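Local coordinates for protein rhamnosidase B (Bacillus sp., PDB 2OKX) that hydrolyses terminal alpha-L-rhamnose residues from glycosides, as a family 78 alpha-L-rhamnosidase expected to work with inversion of anomeric configuration, at residues A113-E116 against L122-T125; S916-F919 against L925-R928; R226-P231 against K385-S390; N602-S607 against F631-A636. One frame throughout, in Å; residues are numbered along the deposited sequence. Where two conformers were deposited one is given.

Overall arrangement
Following the chain from the N terminus, the four contacts come in series; none nests in or crosses another. Interaction 1 closes a tight hairpin in the N-terminal domain, with five residues between its segments. Interaction 3 comes next. It closes a long loop of 153 residues within domain D2 and joins short helix 225-229 to the chain leaving strand 384-386. Interaction 4 spans 23 residues and ties two parts of the helical glycosidase domain. Interaction 2 closes a second hairpin, in the C-terminal domain. Interactions 3 and 4 approach most closely, with nearest atoms about 17 Å apart. The centres of interactions 2 and 3 lie about 67 Å apart.

Interaction 1: residues A113-E116 against L122-T125; sequences AEIE and LAAT
Thr125 meets Ala113 with both its backbone and its side chain. Its N donates to Ala113 O at 2.9 Å. Its OG1 takes the N-H of Ala113 in a nearly straight bond (3.1 Å, 168°). Chi1 of 51° sets OG1 between the backbone N and the carbonyl carbon, and CG2 then lies 3.7 Å from Ala113 CB. The same hydroxyl also bonds Ser9 O. Strands 110-117 and 120-124 form an antiparallel beta hairpin on the edge of a mixed sheet in the N-terminal domain. A classic beta bulge interrupts the pairing: two residues, Leu122 and Ala123, stand opposite the single Ile115. Ile115 O accepts the N-H of Leu122 at 2.7 Å and, weakly, that of Ala123. Ile115 N returns a bond to Ala123 O, which it approaches from above the carbonyl plane. Ile115 lays CB and CD1 against Ala123 CB. Its CG2 branch, anti to the backbone N, touches Leu122 CD1 at 3.9 Å, and the two side chains cross at about a right angle. Phe30 packs on all three. On the other face, Glu114 runs extended past Ala124, with CG 4.1 Å from Ala124 CB. Its carboxylate is hydrogen-bonded to Asn7 N and Thr121 OG1 and forms a salt bridge with Arg4.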
# COMPACT_ATOMS: atom_id res chain seq x y z
N ALA A 113 -23.73 13.03 8.14
CA ALA A 113 -23.65 14.06 7.12
C ALA A 113 -24.62 15.19 7.38
O ALA A 113 -25.72 14.97 7.90
CB ALA A 113 -23.91 13.45 5.75
N GLU A 114 -24.23 16.40 7.01
CA GLU A 114 -25.07 17.56 7.22
C GLU A 114 -24.84 18.61 6.13
O GLU A 114 -23.69 18.92 5.81
CB GLU A 114 -24.77 18.17 8.59
CG GLU A 114 -25.73 19.26 9.03
CD GLU A 114 -25.27 19.95 10.29
OE1 GLU A 114 -24.81 19.25 11.22
OE2 GLU A 114 -25.37 21.20 10.37
N ILE A 115 -25.92 19.12 5.57
CA ILE A 115 -25.84 20.16 4.54
C ILE A 115 -26.16 21.48 5.22
O ILE A 115 -27.22 21.63 5.83
CB ILE A 115 -26.83 19.91 3.39
CG1 ILE A 115 -26.47 18.62 2.66
CG2 ILE A 115 -26.81 21.09 2.43
CD1 ILE A 115 -27.37 18.30 1.50
N GLU A 116 -25.25 22.44 5.10
CA GLU A 116 -25.43 23.74 5.72
C GLU A 116 -25.24 24.87 4.71
O GLU A 116 -24.37 24.80 3.84
CB GLU A 116 -24.44 23.90 6.87
CG GLU A 116 -24.49 25.26 7.57
CD GLU A 116 -23.56 25.33 8.77
OE1 GLU A 116 -22.34 25.16 8.60
OE2 GLU A 116 -24.07 25.55 9.90
N LEU A 122 -29.76 22.52 6.18
CA LEU A 122 -30.77 22.19 5.18
C LEU A 122 -31.10 20.70 5.21
O LEU A 122 -32.18 20.29 4.79
CB LEU A 122 -30.26 22.57 3.79
CG LEU A 122 -29.73 23.99 3.62
CD1 LEU A 122 -29.22 24.17 2.19
CD2 LEU A 122 -30.82 25.01 3.94
N ALA A 123 -30.17 19.90 5.71
CA ALA A 123 -30.36 18.46 5.80
C ALA A 123 -29.37 17.89 6.79
O ALA A 123 -28.30 18.46 7.01
CB ALA A 123 -30.17 17.83 4.44
N ALA A 124 -29.73 16.77 7.40
CA ALA A 124 -28.87 16.12 8.38
C ALA A 124 -29.28 14.67 8.57
O ALA A 124 -30.46 14.34 8.59
CB ALA A 124 -28.94 16.87 9.71
N THR A 125 -28.28 13.80 8.71
CA THR A 125 -28.53 12.38 8.90
C THR A 125 -29.22 12.12 10.24
O THR A 125 -28.82 12.65 11.27
CB THR A 125 -27.22 11.58 8.85
OG1 THR A 125 -26.27 12.16 9.75
CG2 THR A 125 -26.64 11.58 7.44

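Interaction 2: residues S916-F919 against L925-R928; sequences SWEF and LKLR
Leu925 sets one methyl over the ring of Phe919. CD2 stands 3.6 Å from the ring centroid and only 4° off the normal, a CH-pi contact centred on the face. Chi1 of Leu925 (-82°) turns CG beside the backbone N, so that the end of the side chain comes nearer the 916-919 strand. The same CD2 reaches CE3 of Trp917 at 4.0 Å, so one leucine branch serves two aromatic rings. Leu927 meets the indole elsewhere. Its CD1 lies at the ring edge, near the plane, and is 3.8 Å from Trp917 CB. Trp917 has CG between its backbone N and carbonyl carbon (chi1 48°), and its far end leads away from the 925-928 strand. There Pro893 and Pro895 pack on it, and NE1 bonds Leu877 O.

The opposite face of the sheet carries polar groups. Glu918 and Lys926 lie side by side and point the same way. Their OE1 and NZ are 3.7 Å apart, a long salt bridge. Ser916 OG rests 3.5 Å from Arg928 CB.

Two hydrogen-bonded pairs join the backbones. Arg928 N donates to Ser916 O at 2.8 Å, and Ser916 N returns a bond to Arg928 O. Glu918 and Lys926 exchange an equivalent pair through their backbone N and O atoms. The pairing is that of an antiparallel beta hairpin, with an apolar and a polar face, inside the mixed five-stranded sheet of the C-terminal domain.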
# COMPACT_ATOMS: atom_id res chain seq x y z
N SER A 916 18.56 25.98 -17.06
CA SER A 916 18.95 25.25 -18.26
C SER A 916 20.41 25.56 -18.53
O SER A 916 20.87 26.68 -18.30
CB SER A 916 18.10 25.68 -19.46
OG SER A 916 18.41 27.00 -19.87
N TRP A 917 21.15 24.56 -19.00
CA TRP A 917 22.54 24.77 -19.34
C TRP A 917 22.99 23.79 -20.41
O TRP A 917 22.39 22.74 -20.60
CB TRP A 917 23.46 24.67 -18.10
CG TRP A 917 23.28 23.48 -17.19
CD1 TRP A 917 22.72 23.49 -15.93
CD2 TRP A 917 23.71 22.13 -17.41
NE1 TRP A 917 22.79 22.24 -15.37
CE2 TRP A 917 23.40 21.38 -16.25
CE3 TRP A 917 24.34 21.48 -18.49
CZ2 TRP A 917 23.68 20.02 -16.13
CZ3 TRP A 917 24.62 20.12 -18.37
CH2 TRP A 917 24.30 19.40 -17.20
N GLU A 918 24.04 24.17 -21.12
CA GLU A 918 24.60 23.32 -22.16
C GLU A 918 26.01 23.79 -22.46
O GLU A 918 26.31 24.98 -22.32
CB GLU A 918 23.74 23.38 -23.42
CG GLU A 918 23.89 24.65 -24.23
CD GLU A 918 22.98 24.66 -25.44
OE1 GLU A 918 21.76 24.84 -25.26
OE2 GLU A 918 23.48 24.47 -26.57
N PHE A 919 26.88 22.87 -22.85
CA PHE A 919 28.25 23.25 -23.20
C PHE A 919 28.21 23.81 -24.62
O PHE A 919 27.71 23.15 -25.53
CB PHE A 919 29.19 22.04 -23.14
CG PHE A 919 29.60 21.67 -21.75
CD1 PHE A 919 28.90 20.71 -21.03
CD2 PHE A 919 30.68 22.31 -21.14
CE1 PHE A 919 29.27 20.39 -19.72
CE2 PHE A 919 31.05 22.00 -19.84
CZ PHE A 919 30.35 21.04 -19.13
N LEU A 925 30.24 26.72 -20.49
CA LEU A 925 28.80 26.54 -20.39
C LEU A 925 28.00 27.80 -20.65
O LEU A 925 28.49 28.91 -20.52
CB LEU A 925 28.41 26.07 -18.98
CG LEU A 925 28.48 24.64 -18.47
CD1 LEU A 925 28.13 24.64 -16.99
CD2 LEU A 925 27.52 23.75 -19.24
N LYS A 926 26.74 27.59 -21.02
CA LYS A 926 25.79 28.67 -21.21
C LYS A 926 24.76 28.24 -20.16
O LYS A 926 24.33 27.08 -20.16
CB LYS A 926 25.16 28.62 -22.60
CG LYS A 926 24.35 29.85 -22.94
CD LYS A 926 23.17 29.52 -23.85
CE LYS A 926 23.60 28.79 -25.10
NZ LYS A 926 22.42 28.45 -25.95
N LEU A 927 24.38 29.14 -19.27
CA LEU A 927 23.43 28.82 -18.21
C LEU A 927 22.37 29.89 -18.04
O LEU A 927 22.68 31.08 -18.00
CB LEU A 927 24.20 28.64 -16.89
CG LEU A 927 23.43 28.59 -15.56
CD1 LEU A 927 22.62 27.31 -15.49
CD2 LEU A 927 24.40 28.67 -14.38
N ARG A 928 21.11 29.47 -17.93
CA ARG A 928 19.99 30.39 -17.74
C ARG A 928 19.27 29.99 -16.45
O ARG A 928 19.03 28.81 -16.19
CB ARG A 928 19.02 30.29 -18.92
CG ARG A 928 17.81 31.22 -18.84
CD ARG A 928 16.77 30.85 -19.89
NE ARG A 928 15.60 31.74 -19.88
CZ ARG A 928 15.58 32.95 -20.42
NH1 ARG A 928 16.66 33.44 -21.02
NH2 ARG A 928 14.47 33.68 -20.36

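Interaction 3: residues R226-P231 against K385-S390; sequences RNQMVP and KPFEPS
The end of helix 225-229 faces the loop at Phe387 and Glu388; the nearest CA atoms, of Gln228 and Glu388, are 6.5 Å apart. Gln228 carries most of the contact. Its CG is anti to the backbone N (chi1 162°), and the chain bends at chi2, which lays it over the Phe387 ring. CG stands 4.0 Å from the ring centroid, 13° off the normal, in a CH-pi contact over the face. CB also touches the ring, 4.0 Å from Phe387 CZ. The amide lies almost parallel to the ring, with the planes 8° apart, and so stacks on it. The amide end sits beside the backbone of Pro386, Phe387 and Glu388.

Glu388 runs antiparallel to Gln228 alongside it, and its carboxylate plane is turned well away from the amide plane. The extended chain of Glu388 places the carboxylate within one water of Asn227 O. This water bridges the segments. It donates to Asn227 O at 2.9 Å and to Glu388 OE2, where the distance is short enough to be doubtful in detail.

Val335 and Thr339 also pack on Phe387. The helix itself ends here: Val230 N bonds Arg226 O, and Val230 is the first residue to leave helical geometry. Both segments belong to domain D2. Here the amide of one helix residue stacks on an aromatic ring of the loop after strand 384-386, in a domain built mainly of antiparallel beta sheet.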
# COMPACT_ATOMS: atom_id res chain seq x y z
N ARG A 226 -7.09 -16.67 9.36
CA ARG A 226 -6.71 -15.84 10.49
C ARG A 226 -7.91 -15.58 11.41
O ARG A 226 -7.84 -15.83 12.61
CB ARG A 226 -6.14 -14.50 10.00
CG ARG A 226 -5.87 -13.46 11.09
CD ARG A 226 -5.53 -12.11 10.45
NE ARG A 226 -5.54 -11.00 11.40
CZ ARG A 226 -4.52 -10.68 12.20
NH1 ARG A 226 -4.63 -9.65 13.03
NH2 ARG A 226 -3.40 -11.39 12.17
N ASN A 227 -9.00 -15.10 10.83
CA ASN A 227 -10.19 -14.81 11.62
C ASN A 227 -10.95 -16.08 12.03
O ASN A 227 -11.69 -16.08 13.01
CB ASN A 227 -11.13 -13.86 10.85
CG ASN A 227 -10.54 -12.46 10.68
OD1 ASN A 227 -9.53 -12.10 11.29
ND2 ASN A 227 -11.19 -11.65 9.84
N GLN A 228 -10.74 -17.17 11.29
CA GLN A 228 -11.40 -18.44 11.60
C GLN A 228 -10.73 -19.14 12.79
O GLN A 228 -11.41 -19.67 13.67
CB GLN A 228 -11.40 -19.36 10.38
CG GLN A 228 -11.66 -20.84 10.68
CD GLN A 228 -13.08 -21.13 11.18
OE1 GLN A 228 -13.38 -22.25 11.60
NE2 GLN A 228 -13.94 -20.12 11.12
N MET A 229 -9.40 -19.15 12.80
CA MET A 229 -8.63 -19.80 13.86
C MET A 229 -8.45 -18.94 15.12
O MET A 229 -8.29 -19.48 16.21
CB MET A 229 -7.26 -20.22 13.33
CG MET A 229 -7.31 -21.20 12.17
SD MET A 229 -8.23 -22.71 12.54
CE MET A 229 -6.99 -23.67 13.41
N VAL A 230 -8.47 -17.62 14.96
CA VAL A 230 -8.33 -16.71 16.09
C VAL A 230 -9.36 -15.60 15.91
O VAL A 230 -9.04 -14.50 15.47
CB VAL A 230 -6.92 -16.08 16.15
CG1 VAL A 230 -6.78 -15.23 17.40
CG2 VAL A 230 -5.86 -17.17 16.13
N PRO A 231 -10.63 -15.89 16.25
CA PRO A 231 -11.75 -14.95 16.14
C PRO A 231 -11.52 -13.53 16.63
O PRO A 231 -12.02 -12.57 16.03
CB PRO A 231 -12.86 -15.66 16.91
CG PRO A 231 -12.59 -17.09 16.61
CD PRO A 231 -11.09 -17.17 16.81
N LYS A 385 -14.14 -28.01 14.29
CA LYS A 385 -15.08 -26.89 14.29
C LYS A 385 -15.59 -26.53 12.90
O LYS A 385 -14.90 -26.73 11.90
CB LYS A 385 -14.40 -25.65 14.87
CG LYS A 385 -13.45 -25.90 16.04
CD LYS A 385 -14.19 -26.14 17.34
CE LYS A 385 -13.20 -26.21 18.50
NZ LYS A 385 -12.37 -24.97 18.58
N PRO A 386 -16.82 -25.99 12.82
CA PRO A 386 -17.35 -25.62 11.51
C PRO A 386 -16.65 -24.34 11.06
O PRO A 386 -16.13 -23.59 11.89
CB PRO A 386 -18.83 -25.40 11.79
CG PRO A 386 -18.81 -24.86 13.18
CD PRO A 386 -17.82 -25.76 13.88
N PHE A 387 -16.62 -24.10 9.75
CA PHE A 387 -15.98 -22.91 9.20
C PHE A 387 -16.98 -21.77 9.14
O PHE A 387 -18.04 -21.91 8.53
CB PHE A 387 -15.48 -23.21 7.79
CG PHE A 387 -14.26 -22.43 7.40
CD1 PHE A 387 -13.01 -23.04 7.34
CD2 PHE A 387 -14.35 -21.07 7.12
CE1 PHE A 387 -11.87 -22.32 7.01
CE2 PHE A 387 -13.21 -20.33 6.78
CZ PHE A 387 -11.97 -20.96 6.73
N GLU A 388 -16.67 -20.64 9.78
CA GLU A 388 -17.59 -19.51 9.77
C GLU A 388 -17.86 -19.09 8.32
O GLU A 388 -16.95 -18.71 7.59
CB GLU A 388 -17.01 -18.33 10.56
CG GLU A 388 -18.01 -17.18 10.73
CD GLU A 388 -17.47 -16.00 11.52
OE1 GLU A 388 -18.22 -15.02 11.71
OE2 GLU A 388 -16.30 -16.05 11.96
N PRO A 389 -19.13 -19.16 7.89
CA PRO A 389 -19.57 -18.81 6.54
C PRO A 389 -19.04 -17.50 5.95
O PRO A 389 -18.63 -17.46 4.80
CB PRO A 389 -21.09 -18.80 6.67
CG PRO A 389 -21.33 -19.89 7.67
CD PRO A 389 -20.28 -19.59 8.72
N SER A 390 -19.06 -16.43 6.74
CA SER A 390 -18.61 -15.13 6.26
C SER A 390 -17.10 -15.07 5.95
O SER A 390 -16.63 -14.13 5.32
CB SER A 390 -18.97 -14.04 7.27
OG SER A 390 -18.32 -14.24 8.51
O HOH W 1 -14.52 -16.32 13.76

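Interaction 4: residues N602-S607 against F631-A636; sequences NLVPGS and FFWILA
Val604 packs on the indole of Trp633, inside the helical six-hairpin glycosidase domain that gives this family its alpha barrel. Helix 627-644 supplies the tryptophan. The valine lies in the 3-10 turn 604-607, in the chain that continues from helix 595-603.

The tight part is at the five-membered ring. Val604 CB stands 3.8 Å from its centroid, 23° off the normal, in a CH-pi contact over one face. CG2 comes down to 3.4 Å from Trp633 CD1. CG1, anti to the backbone N (chi1 -180°), lies over the same face, offset toward the rim. Trp633 CG is also anti to its backbone N (chi1 169°), which sends the indole across to the turn. Val577 touches both, and the ring of Tyr614 meets the indole edge-to-face. The polar NE1 bonds Leu601 O, which helps hold the ring's rotation.

The contact is thinner at the six-membered ring. Here Pro605 crosses obliquely and meets the ring with CG and CD alone; CG approaches Trp633 CZ2 at 3.6 Å. Pro605 is partly exposed, while Val604 and Trp633 are buried. Ala656 of helix 647-665 also packs on the proline.

The turn is held from within. Val604 O accepts two bonds from Ser607, one from the backbone N at 3.1 Å and one from OG at 2.9 Å.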
# COMPACT_ATOMS: atom_id res chain seq x y z
N ASN A 602 1.91 14.87 10.83
CA ASN A 602 1.02 15.07 11.96
C ASN A 602 0.32 13.79 12.43
O ASN A 602 -0.10 13.70 13.58
CB ASN A 602 -0.05 16.13 11.62
CG ASN A 602 0.51 17.55 11.63
OD1 ASN A 602 -0.09 18.46 11.06
ND2 ASN A 602 1.64 17.74 12.29
N LEU A 603 0.18 12.81 11.54
CA LEU A 603 -0.49 11.56 11.89
C LEU A 603 0.36 10.63 12.77
O LEU A 603 -0.18 9.86 13.56
CB LEU A 603 -0.90 10.80 10.63
CG LEU A 603 -2.13 11.29 9.86
CD1 LEU A 603 -2.27 10.54 8.53
CD2 LEU A 603 -3.38 11.08 10.71
N VAL A 604 1.68 10.72 12.63
CA VAL A 604 2.58 9.85 13.39
C VAL A 604 2.47 9.94 14.91
O VAL A 604 2.40 8.91 15.58
CB VAL A 604 4.05 10.08 12.96
CG1 VAL A 604 4.97 9.16 13.76
CG2 VAL A 604 4.19 9.80 11.46
N PRO A 605 2.45 11.16 15.48
CA PRO A 605 2.34 11.28 16.94
C PRO A 605 1.06 10.67 17.51
O PRO A 605 0.95 10.45 18.72
CB PRO A 605 2.42 12.79 17.17
CG PRO A 605 3.30 13.25 16.04
CD PRO A 605 2.74 12.47 14.87
N GLY A 606 0.10 10.40 16.64
CA GLY A 606 -1.16 9.82 17.07
C GLY A 606 -0.99 8.40 17.59
O GLY A 606 -1.91 7.85 18.21
N SER A 607 0.17 7.80 17.34
CA SER A 607 0.45 6.44 17.79
C SER A 607 1.16 6.44 19.14
O SER A 607 1.57 5.39 19.63
CB SER A 607 1.32 5.71 16.76
OG SER A 607 2.62 6.26 16.72
N PHE A 631 13.13 7.62 13.20
CA PHE A 631 14.23 8.57 13.03
C PHE A 631 14.06 9.30 11.70
O PHE A 631 14.38 10.48 11.59
CB PHE A 631 15.59 7.86 13.06
CG PHE A 631 15.86 7.10 14.34
CD1 PHE A 631 15.25 7.47 15.53
CD2 PHE A 631 16.74 6.02 14.34
CE1 PHE A 631 15.52 6.76 16.72
CE2 PHE A 631 17.01 5.31 15.52
CZ PHE A 631 16.39 5.69 16.71
N PHE A 632 13.55 8.60 10.69
CA PHE A 632 13.35 9.22 9.38
C PHE A 632 12.19 10.21 9.45
O PHE A 632 12.14 11.18 8.69
CB PHE A 632 13.08 8.16 8.30
CG PHE A 632 14.27 7.28 8.02
CD1 PHE A 632 15.56 7.73 8.25
CD2 PHE A 632 14.09 5.99 7.53
CE1 PHE A 632 16.67 6.91 8.01
CE2 PHE A 632 15.18 5.17 7.28
CZ PHE A 632 16.48 5.63 7.52
N TRP A 633 11.26 9.95 10.37
CA TRP A 633 10.12 10.84 10.57
C TRP A 633 10.66 12.17 11.12
O TRP A 633 10.22 13.24 10.71
CB TRP A 633 9.14 10.24 11.58
CG TRP A 633 8.08 11.22 12.04
CD1 TRP A 633 7.03 11.70 11.31
CD2 TRP A 633 7.98 11.84 13.33
NE1 TRP A 633 6.29 12.59 12.05
CE2 TRP A 633 6.86 12.70 13.30
CE3 TRP A 633 8.75 11.77 14.50
CZ2 TRP A 633 6.47 13.47 14.40
CZ3 TRP A 633 8.36 12.54 15.60
CH2 TRP A 633 7.23 13.38 15.54
N ILE A 634 11.60 12.09 12.06
CA ILE A 634 12.18 13.29 12.63
C ILE A 634 12.90 14.05 11.51
O ILE A 634 12.78 15.27 11.40
CB ILE A 634 13.17 12.96 13.77
CG1 ILE A 634 12.39 12.38 14.96
CG2 ILE A 634 13.94 14.21 14.19
CD1 ILE A 634 13.27 11.89 16.10
N LEU A 635 13.63 13.31 10.69
CA LEU A 635 14.35 13.90 9.57
C LEU A 635 13.35 14.61 8.66
O LEU A 635 13.54 15.77 8.29
CB LEU A 635 15.07 12.81 8.76
CG LEU A 635 16.38 13.16 8.05
CD1 LEU A 635 16.63 12.13 6.97
CD2 LEU A 635 16.32 14.55 7.44
N ALA A 636 12.27 13.91 8.31
CA ALA A 636 11.25 14.48 7.44
C ALA A 636 10.65 15.76 8.04
O ALA A 636 10.34 16.70 7.30
CB ALA A 636 10.15 13.46 7.17